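Local coordinates for protein 1d10 (PDB 1T9F), which is of unknown function but carries a signal sequence and folds as a beta-trefoil of MIR repeats, related to the SDF2-like proteins, at residues F91-S103 with Q148-G162. Sequence-based numbering, arbitrary orientation.
Sequences FTAPLSKQHQEVS and QQFGRPIHGQREVVG
Glu159 reaches into the loop at Leu95 and Ser96, and both of its carboxylate oxygens are taken up. OE2 accepts two backbone donors: Leu95 N at 2.8 Å, which comes from above the carboxylate plane, and Ser96 N at 3.0 Å, a more bent bond on the syn lone pair. OE1 takes the hydroxyl of Ser96, with OG 2.6 Å away on the syn side, and has a second partner in Ser146 OG on strand 142-146. With CG anti to the backbone N (chi1 175°) and the chain extended beyond it, the carboxylate gets far enough from its strand to grip the loop. Replacing Glu159 by an alanine removes the carboxylate, and Leu95 N, Ser96 N and Ser96 OG would probably lose their shared acceptor, along with the link to Ser146.

Beside this grip, Leu95 CD1 lies 3.4 Å from Phe150 CD1, while Pro94 CG meets the edge of the same ring. On the far side of the carboxylate, Ala93 CB presses tightly on Val161 CG1, and Val161 CG2 packs against His99 CB. Further along, the backbones of Gln100 and Gly162 pair in both directions, Gly162 N to Gln100 O being 2.8 Å. Past that pair a water bridges the strands, accepting from Val102 N and donating to Val160 O. This splayed antiparallel pairing joins strands 100-105 and 158-163 from successive MIR repeats, where two hairpins meet in the hairpin triplet that caps a beta-trefoil barrel.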
ATOM      1  N   PHE A  91       5.955  15.182  -0.650  1.00 36.73           N
ATOM      2  CA  PHE A  91       4.913  16.056  -1.165  1.00 38.47           C
ATOM      3  C   PHE A  91       3.799  16.013  -0.130  1.00 34.69           C
ATOM      4  O   PHE A  91       3.709  15.068   0.650  1.00 39.03           O
ATOM      5  CB  PHE A  91       4.397  15.581  -2.531  1.00 37.20           C
ATOM      6  CG  PHE A  91       5.389  15.748  -3.653  1.00 36.66           C
ATOM      7  CD1 PHE A  91       6.290  14.736  -3.961  1.00 38.68           C
ATOM      8  CD2 PHE A  91       5.426  16.924  -4.396  1.00 40.00           C
ATOM      9  CE1 PHE A  91       7.218  14.892  -4.998  1.00 49.27           C
ATOM     10  CE2 PHE A  91       6.346  17.092  -5.431  1.00 42.84           C
ATOM     11  CZ  PHE A  91       7.246  16.073  -5.735  1.00 47.93           C
ATOM     12  N   THR A  92       2.955  17.035  -0.114  1.00 40.91           N
ATOM     13  CA  THR A  92       1.871  17.093   0.857  1.00 38.98           C
ATOM     14  C   THR A  92       0.643  16.338   0.348  1.00 38.77           C
ATOM     15  O   THR A  92       0.335  16.374  -0.845  1.00 40.14           O
ATOM     16  CB  THR A  92       1.494  18.558   1.157  1.00 41.08           C
ATOM     17  OG1 THR A  92       0.709  18.618   2.354  1.00 52.27           O
ATOM     18  CG2 THR A  92       0.697  19.149   0.004  1.00 43.62           C
ATOM     19  N   ALA A  93      -0.045  15.646   1.255  1.00 31.39           N
ATOM     20  CA  ALA A  93      -1.243  14.885   0.903  1.00 37.46           C
ATOM     21  C   ALA A  93      -2.244  15.804   0.207  1.00 40.25           C
ATOM     22  O   ALA A  93      -2.213  17.021   0.397  1.00 42.76           O
ATOM     23  CB  ALA A  93      -1.871  14.279   2.159  1.00 30.39           C
ATOM     24  N   PRO A  94      -3.146  15.232  -0.610  1.00 38.42           N
ATOM     25  CA  PRO A  94      -4.152  16.019  -1.333  1.00 35.67           C
ATOM     26  C   PRO A  94      -5.204  16.735  -0.482  1.00 37.03           C
ATOM     27  O   PRO A  94      -5.524  17.889  -0.747  1.00 40.77           O
ATOM     28  CB  PRO A  94      -4.771  14.995  -2.279  1.00 29.83           C
ATOM     29  CG  PRO A  94      -4.661  13.722  -1.507  1.00 29.44           C
ATOM     30  CD  PRO A  94      -3.256  13.805  -0.954  1.00 36.05           C
ATOM     31  N   LEU A  95      -5.745  16.061   0.529  1.00 35.63           N
ATOM     32  CA  LEU A  95      -6.766  16.676   1.377  1.00 36.64           C
ATOM     33  C   LEU A  95      -6.280  16.918   2.798  1.00 42.63           C
ATOM     34  O   LEU A  95      -6.868  17.711   3.534  1.00 47.02           O
ATOM     35  CB  LEU A  95      -8.027  15.805   1.422  1.00 38.74           C
ATOM     36  CG  LEU A  95      -8.722  15.488   0.094  1.00 40.77           C
ATOM     37  CD1 LEU A  95      -9.906  14.571   0.353  1.00 39.69           C
ATOM     38  CD2 LEU A  95      -9.175  16.774  -0.583  1.00 40.79           C
ATOM     39  N   SER A  96      -5.215  16.230   3.189  1.00 36.08           N
ATOM     40  CA  SER A  96      -4.663  16.399   4.528  1.00 41.78           C
ATOM     41  C   SER A  96      -3.286  17.041   4.446  1.00 42.25           C
ATOM     42  O   SER A  96      -2.269  16.360   4.313  1.00 39.09           O
ATOM     43  CB  SER A  96      -4.580  15.053   5.243  1.00 39.54           C
ATOM     44  OG  SER A  96      -5.877  14.532   5.466  1.00 35.31           O
ATOM     45  N   LYS A  97      -3.272  18.367   4.529  1.00 45.24           N
ATOM     46  CA  LYS A  97      -2.047  19.155   4.452  1.00 45.06           C
ATOM     47  C   LYS A  97      -0.944  18.717   5.413  1.00 42.14           C
ATOM     48  O   LYS A  97       0.244  18.804   5.085  1.00 43.54           O
ATOM     49  CB  LYS A  97      -2.376  20.627   4.704  1.00 48.52           C
ATOM     50  CG  LYS A  97      -3.284  21.261   3.661  1.00 52.57           C
ATOM     51  CD  LYS A  97      -2.559  21.479   2.341  1.00 57.98           C
ATOM     52  CE  LYS A  97      -3.377  22.355   1.396  1.00 61.18           C
ATOM     53  NZ  LYS A  97      -2.602  22.780   0.187  1.00 58.28           N
ATOM     54  N   GLN A  98      -1.331  18.253   6.598  1.00 36.04           N
ATOM     55  CA  GLN A  98      -0.359  17.832   7.600  1.00 38.17           C
ATOM     56  C   GLN A  98       0.294  16.495   7.289  1.00 40.86           C
ATOM     57  O   GLN A  98       1.256  16.095   7.954  1.00 39.81           O
ATOM     58  CB  GLN A  98      -1.009  17.742   8.983  1.00 38.01           C
ATOM     59  CG  GLN A  98      -2.465  18.186   9.066  1.00 49.40           C
ATOM     60  CD  GLN A  98      -3.431  17.230   8.389  1.00 36.04           C
ATOM     61  OE1 GLN A  98      -3.568  17.228   7.166  1.00 47.61           O
ATOM     62  NE2 GLN A  98      -4.104  16.406   9.186  1.00 30.21           N
ATOM     63  N   HIS A  99      -0.225  15.798   6.284  1.00 35.91           N
ATOM     64  CA  HIS A  99       0.324  14.503   5.941  1.00 31.16           C
ATOM     65  C   HIS A  99       1.034  14.438   4.602  1.00 35.68           C
ATOM     66  O   HIS A  99       0.902  15.322   3.752  1.00 37.44           O
ATOM     67  CB  HIS A  99      -0.768  13.433   6.020  1.00 34.15           C
ATOM     68  CG  HIS A  99      -1.267  13.195   7.412  1.00 30.13           C
ATOM     69  ND1 HIS A  99      -0.418  13.071   8.491  1.00 34.64           N
ATOM     70  CD2 HIS A  99      -2.519  13.043   7.900  1.00 30.49           C
ATOM     71  CE1 HIS A  99      -1.124  12.852   9.585  1.00 34.06           C
ATOM     72  NE2 HIS A  99      -2.404  12.830   9.254  1.00 36.14           N
ATOM     73  N   GLN A 100       1.794  13.363   4.443  1.00 32.92           N
ATOM     74  CA  GLN A 100       2.584  13.102   3.255  1.00 29.72           C
ATOM     75  C   GLN A 100       1.745  12.378   2.204  1.00 32.33           C
ATOM     76  O   GLN A 100       0.900  11.544   2.534  1.00 26.83           O
ATOM     77  CB  GLN A 100       3.787  12.263   3.671  1.00 33.59           C
ATOM     78  CG  GLN A 100       4.805  11.957   2.603  1.00 35.49           C
ATOM     79  CD  GLN A 100       6.009  11.252   3.193  1.00 44.06           C
ATOM     80  OE1 GLN A 100       6.795  11.855   3.928  1.00 45.61           O
ATOM     81  NE2 GLN A 100       6.148   9.964   2.898  1.00 27.33           N
ATOM     82  N   GLU A 101       1.988  12.708   0.940  1.00 27.21           N
ATOM     83  CA  GLU A 101       1.266  12.119  -0.181  1.00 31.98           C
ATOM     84  C   GLU A 101       1.699  10.684  -0.456  1.00 33.12           C
ATOM     85  O   GLU A 101       2.868  10.330  -0.297  1.00 27.43           O
ATOM     86  CB  GLU A 101       1.504  12.946  -1.452  1.00 26.34           C
ATOM     87  CG  GLU A 101       0.642  12.560  -2.648  1.00 26.41           C
ATOM     88  CD  GLU A 101       1.202  13.079  -3.971  1.00 37.34           C
ATOM     89  OE1 GLU A 101       2.078  12.405  -4.560  1.00 34.01           O
ATOM     90  OE2 GLU A 101       0.777  14.164  -4.422  1.00 34.00           O
ATOM     91  N   VAL A 102       0.737   9.862  -0.865  1.00 28.68           N
ATOM     92  CA  VAL A 102       1.006   8.478  -1.220  1.00 18.26           C
ATOM     93  C   VAL A 102       0.446   8.337  -2.630  1.00 15.73           C
ATOM     94  O   VAL A 102      -0.706   8.657  -2.876  1.00 22.39           O
ATOM     95  CB  VAL A 102       0.315   7.495  -0.255  1.00 22.34           C
ATOM     96  CG1 VAL A 102       0.414   6.077  -0.802  1.00 16.48           C
ATOM     97  CG2 VAL A 102       0.988   7.563   1.113  1.00 26.65           C
ATOM     98  N   SER A 103       1.265   7.865  -3.557  1.00 17.73           N
ATOM     99  CA  SER A 103       0.827   7.749  -4.943  1.00 16.30           C
ATOM    100  C   SER A 103       1.166   6.406  -5.558  1.00 19.39           C
ATOM    101  O   SER A 103       1.781   5.554  -4.916  1.00 18.32           O
ATOM    102  CB  SER A 103       1.488   8.861  -5.762  1.00 19.03           C
ATOM    103  OG  SER A 103       2.906   8.748  -5.688  1.00 21.56           O
ATOM    104  N   GLN A 148     -10.115  11.122   5.912  1.00 38.43           N
ATOM    105  CA  GLN A 148     -10.837  11.989   4.997  1.00 34.20           C
ATOM    106  C   GLN A 148     -11.344  11.170   3.822  1.00 33.80           C
ATOM    107  O   GLN A 148     -10.804  10.108   3.517  1.00 33.53           O
ATOM    108  CB  GLN A 148      -9.919  13.099   4.482  1.00 41.70           C
ATOM    109  CG  GLN A 148      -9.561  14.133   5.529  1.00 39.98           C
ATOM    110  CD  GLN A 148     -10.793  14.819   6.080  1.00 44.06           C
ATOM    111  OE1 GLN A 148     -11.557  15.438   5.338  1.00 41.63           O
ATOM    112  NE2 GLN A 148     -10.999  14.705   7.386  1.00 42.38           N
ATOM    113  N   GLN A 149     -12.386  11.671   3.171  1.00 32.46           N
ATOM    114  CA  GLN A 149     -12.968  11.005   2.013  1.00 28.84           C
ATOM    115  C   GLN A 149     -13.003  11.986   0.848  1.00 34.11           C
ATOM    116  O   GLN A 149     -13.129  13.196   1.051  1.00 36.68           O
ATOM    117  CB  GLN A 149     -14.387  10.532   2.323  1.00 30.89           C
ATOM    118  CG  GLN A 149     -14.473   9.348   3.265  1.00 28.20           C
ATOM    119  CD  GLN A 149     -15.901   8.852   3.433  1.00 40.50           C
ATOM    120  OE1 GLN A 149     -16.665   8.791   2.468  1.00 28.64           O
ATOM    121  NE2 GLN A 149     -16.263   8.482   4.658  1.00 36.77           N
ATOM    122  N   PHE A 150     -12.892  11.465  -0.368  1.00 24.96           N
ATOM    123  CA  PHE A 150     -12.922  12.303  -1.555  1.00 27.15           C
ATOM    124  C   PHE A 150     -14.343  12.508  -2.044  1.00 33.71           C
ATOM    125  O   PHE A 150     -15.265  11.790  -1.645  1.00 24.98           O
ATOM    126  CB  PHE A 150     -12.136  11.663  -2.691  1.00 25.98           C
ATOM    127  CG  PHE A 150     -10.659  11.639  -2.475  1.00 27.91           C
ATOM    128  CD1 PHE A 150      -9.914  12.808  -2.560  1.00 28.34           C
ATOM    129  CD2 PHE A 150     -10.005  10.442  -2.201  1.00 27.44           C
ATOM    130  CE1 PHE A 150      -8.538  12.792  -2.377  1.00 22.98           C
ATOM    131  CE2 PHE A 150      -8.623  10.413  -2.016  1.00 32.23           C
ATOM    132  CZ  PHE A 150      -7.889  11.593  -2.104  1.00 34.10           C
ATOM    133  N   GLY A 151     -14.497  13.498  -2.918  1.00 35.76           N
ATOM    134  CA  GLY A 151     -15.781  13.787  -3.524  1.00 27.14           C
ATOM    135  C   GLY A 151     -15.615  13.303  -4.949  1.00 34.55           C
ATOM    136  O   GLY A 151     -14.683  12.545  -5.229  1.00 27.88           O
ATOM    137  N   ARG A 152     -16.490  13.728  -5.855  1.00 32.53           N
ATOM    138  CA  ARG A 152     -16.392  13.309  -7.254  1.00 29.52           C
ATOM    139  C   ARG A 152     -15.012  13.691  -7.791  1.00 27.75           C
ATOM    140  O   ARG A 152     -14.383  14.618  -7.286  1.00 33.34           O
ATOM    141  CB  ARG A 152     -17.471  13.999  -8.089  1.00 33.63           C
ATOM    142  CG  ARG A 152     -17.146  15.439  -8.467  1.00 41.53           C
ATOM    143  CD  ARG A 152     -16.863  16.293  -7.238  1.00 57.40           C
ATOM    144  NE  ARG A 152     -17.987  16.306  -6.305  1.00 65.82           N
ATOM    145  CZ  ARG A 152     -19.221  16.690  -6.627  1.00 70.52           C
ATOM    146  NH1 ARG A 152     -19.492  17.092  -7.862  1.00 65.83           N
ATOM    147  NH2 ARG A 152     -20.181  16.681  -5.712  1.00 71.20           N
ATOM    148  N   PRO A 153     -14.526  12.992  -8.827  1.00 26.19           N
ATOM    149  CA  PRO A 153     -15.131  11.874  -9.558  1.00 26.84           C
ATOM    150  C   PRO A 153     -14.917  10.518  -8.887  1.00 25.46           C
ATOM    151  O   PRO A 153     -15.152   9.476  -9.499  1.00 28.10           O
ATOM    152  CB  PRO A 153     -14.433  11.944 -10.906  1.00 34.21           C
ATOM    153  CG  PRO A 153     -13.038  12.316 -10.496  1.00 28.42           C
ATOM    154  CD  PRO A 153     -13.274  13.415  -9.483  1.00 30.70           C
ATOM    155  N   ILE A 154     -14.459  10.537  -7.638  1.00 24.66           N
ATOM    156  CA  ILE A 154     -14.208   9.310  -6.876  1.00 25.37           C
ATOM    157  C   ILE A 154     -14.870   9.446  -5.512  1.00 24.11           C
ATOM    158  O   ILE A 154     -14.249   9.217  -4.476  1.00 26.04           O
ATOM    159  CB  ILE A 154     -12.679   9.072  -6.684  1.00 23.12           C
ATOM    160  CG1 ILE A 154     -12.007  10.352  -6.181  1.00 21.38           C
ATOM    161  CG2 ILE A 154     -12.050   8.612  -7.998  1.00 21.28           C
ATOM    162  CD1 ILE A 154     -10.522  10.185  -5.830  1.00 24.83           C
ATOM    163  N   HIS A 155     -16.147   9.815  -5.531  1.00 24.41           N
ATOM    164  CA  HIS A 155     -16.927  10.028  -4.322  1.00 19.18           C
ATOM    165  C   HIS A 155     -16.985   8.889  -3.314  1.00 17.58           C
ATOM    166  O   HIS A 155     -17.322   7.754  -3.646  1.00 19.98           O
ATOM    167  CB  HIS A 155     -18.354  10.435  -4.703  1.00 30.56           C
ATOM    168  CG  HIS A 155     -19.281  10.557  -3.536  1.00 27.69           C
ATOM    169  ND1 HIS A 155     -19.851   9.464  -2.922  1.00 28.94           N
ATOM    170  CD2 HIS A 155     -19.718  11.643  -2.855  1.00 25.57           C
ATOM    171  CE1 HIS A 155     -20.600   9.869  -1.912  1.00 27.31           C
ATOM    172  NE2 HIS A 155     -20.536  11.188  -1.849  1.00 27.47           N
ATOM    173  N   GLY A 156     -16.672   9.214  -2.066  1.00 19.47           N
ATOM    174  CA  GLY A 156     -16.721   8.226  -1.006  1.00 24.14           C
ATOM    175  C   GLY A 156     -15.436   7.449  -0.781  1.00 25.33           C
ATOM    176  O   GLY A 156     -15.321   6.722   0.203  1.00 28.06           O
ATOM    177  N   GLN A 157     -14.472   7.582  -1.682  1.00 20.96           N
ATOM    178  CA  GLN A 157     -13.213   6.861  -1.527  1.00 17.60           C
ATOM    179  C   GLN A 157     -12.364   7.538  -0.453  1.00 21.38           C
ATOM    180  O   GLN A 157     -12.308   8.768  -0.375  1.00 21.39           O
ATOM    181  CB  GLN A 157     -12.480   6.800  -2.868  1.00 23.06           C
ATOM    182  CG  GLN A 157     -13.243   5.981  -3.910  1.00 23.13           C
ATOM    183  CD  GLN A 157     -12.485   5.785  -5.203  1.00 19.14           C
ATOM    184  OE1 GLN A 157     -11.264   5.672  -5.207  1.00 20.30           O
ATOM    185  NE2 GLN A 157     -13.215   5.714  -6.312  1.00 26.10           N
ATOM    186  N   ARG A 158     -11.718   6.736   0.388  1.00 20.95           N
ATOM    187  CA  ARG A 158     -10.907   7.281   1.475  1.00 23.16           C
ATOM    188  C   ARG A 158      -9.509   7.736   1.068  1.00 22.67           C
ATOM    189  O   ARG A 158      -8.854   7.104   0.236  1.00 19.49           O
ATOM    190  CB  ARG A 158     -10.796   6.263   2.614  1.00 25.76           C
ATOM    191  CG  ARG A 158     -12.114   5.940   3.315  1.00 22.12           C
ATOM    192  CD  ARG A 158     -12.974   4.995   2.497  1.00 24.32           C
ATOM    193  NE  ARG A 158     -13.974   4.306   3.312  1.00 28.43           N
ATOM    194  CZ  ARG A 158     -15.146   4.817   3.671  1.00 40.37           C
ATOM    195  NH1 ARG A 158     -15.490   6.038   3.286  1.00 41.82           N
ATOM    196  NH2 ARG A 158     -15.982   4.103   4.419  1.00 39.87           N
ATOM    197  N   GLU A 159      -9.061   8.842   1.663  1.00 17.81           N
ATOM    198  CA  GLU A 159      -7.733   9.371   1.375  1.00 24.64           C
ATOM    199  C   GLU A 159      -6.682   8.507   2.065  1.00 19.11           C
ATOM    200  O   GLU A 159      -6.813   8.174   3.244  1.00 21.73           O
ATOM    201  CB  GLU A 159      -7.598  10.822   1.868  1.00 28.23           C
ATOM    202  CG  GLU A 159      -6.186  11.392   1.713  1.00 28.48           C
ATOM    203  CD  GLU A 159      -5.997  12.742   2.404  1.00 37.76           C
ATOM    204  OE1 GLU A 159      -6.571  12.940   3.496  1.00 25.51           O
ATOM    205  OE2 GLU A 159      -5.262  13.595   1.861  1.00 29.77           O
ATOM    206  N   VAL A 160      -5.658   8.134   1.305  1.00 22.11           N
ATOM    207  CA  VAL A 160      -4.549   7.331   1.800  1.00 16.88           C
ATOM    208  C   VAL A 160      -3.338   8.269   1.861  1.00 16.94           C
ATOM    209  O   VAL A 160      -3.032   8.972   0.886  1.00 21.65           O
ATOM    210  CB  VAL A 160      -4.237   6.161   0.844  1.00 20.80           C
ATOM    211  CG1 VAL A 160      -2.968   5.445   1.298  1.00 19.35           C
ATOM    212  CG2 VAL A 160      -5.407   5.181   0.802  1.00 14.44           C
ATOM    213  N   VAL A 161      -2.651   8.290   2.995  1.00 19.97           N
ATOM    214  CA  VAL A 161      -1.503   9.175   3.146  1.00 24.10           C
ATOM    215  C   VAL A 161      -0.393   8.565   3.990  1.00 26.36           C
ATOM    216  O   VAL A 161      -0.501   7.437   4.474  1.00 21.67           O
ATOM    217  CB  VAL A 161      -1.898  10.506   3.820  1.00 23.18           C
ATOM    218  CG1 VAL A 161      -3.045  11.168   3.069  1.00 25.66           C
ATOM    219  CG2 VAL A 161      -2.277  10.253   5.270  1.00 23.75           C
ATOM    220  N   GLY A 162       0.670   9.345   4.170  1.00 26.58           N
ATOM    221  CA  GLY A 162       1.803   8.906   4.961  1.00 26.55           C
ATOM    222  C   GLY A 162       1.830   9.720   6.240  1.00 24.92           C
ATOM    223  O   GLY A 162       1.958  10.941   6.201  1.00 29.10           O
TER
HETATM  224  O   HOH W   1      -2.034  10.815  -0.844  1.00 23.57           O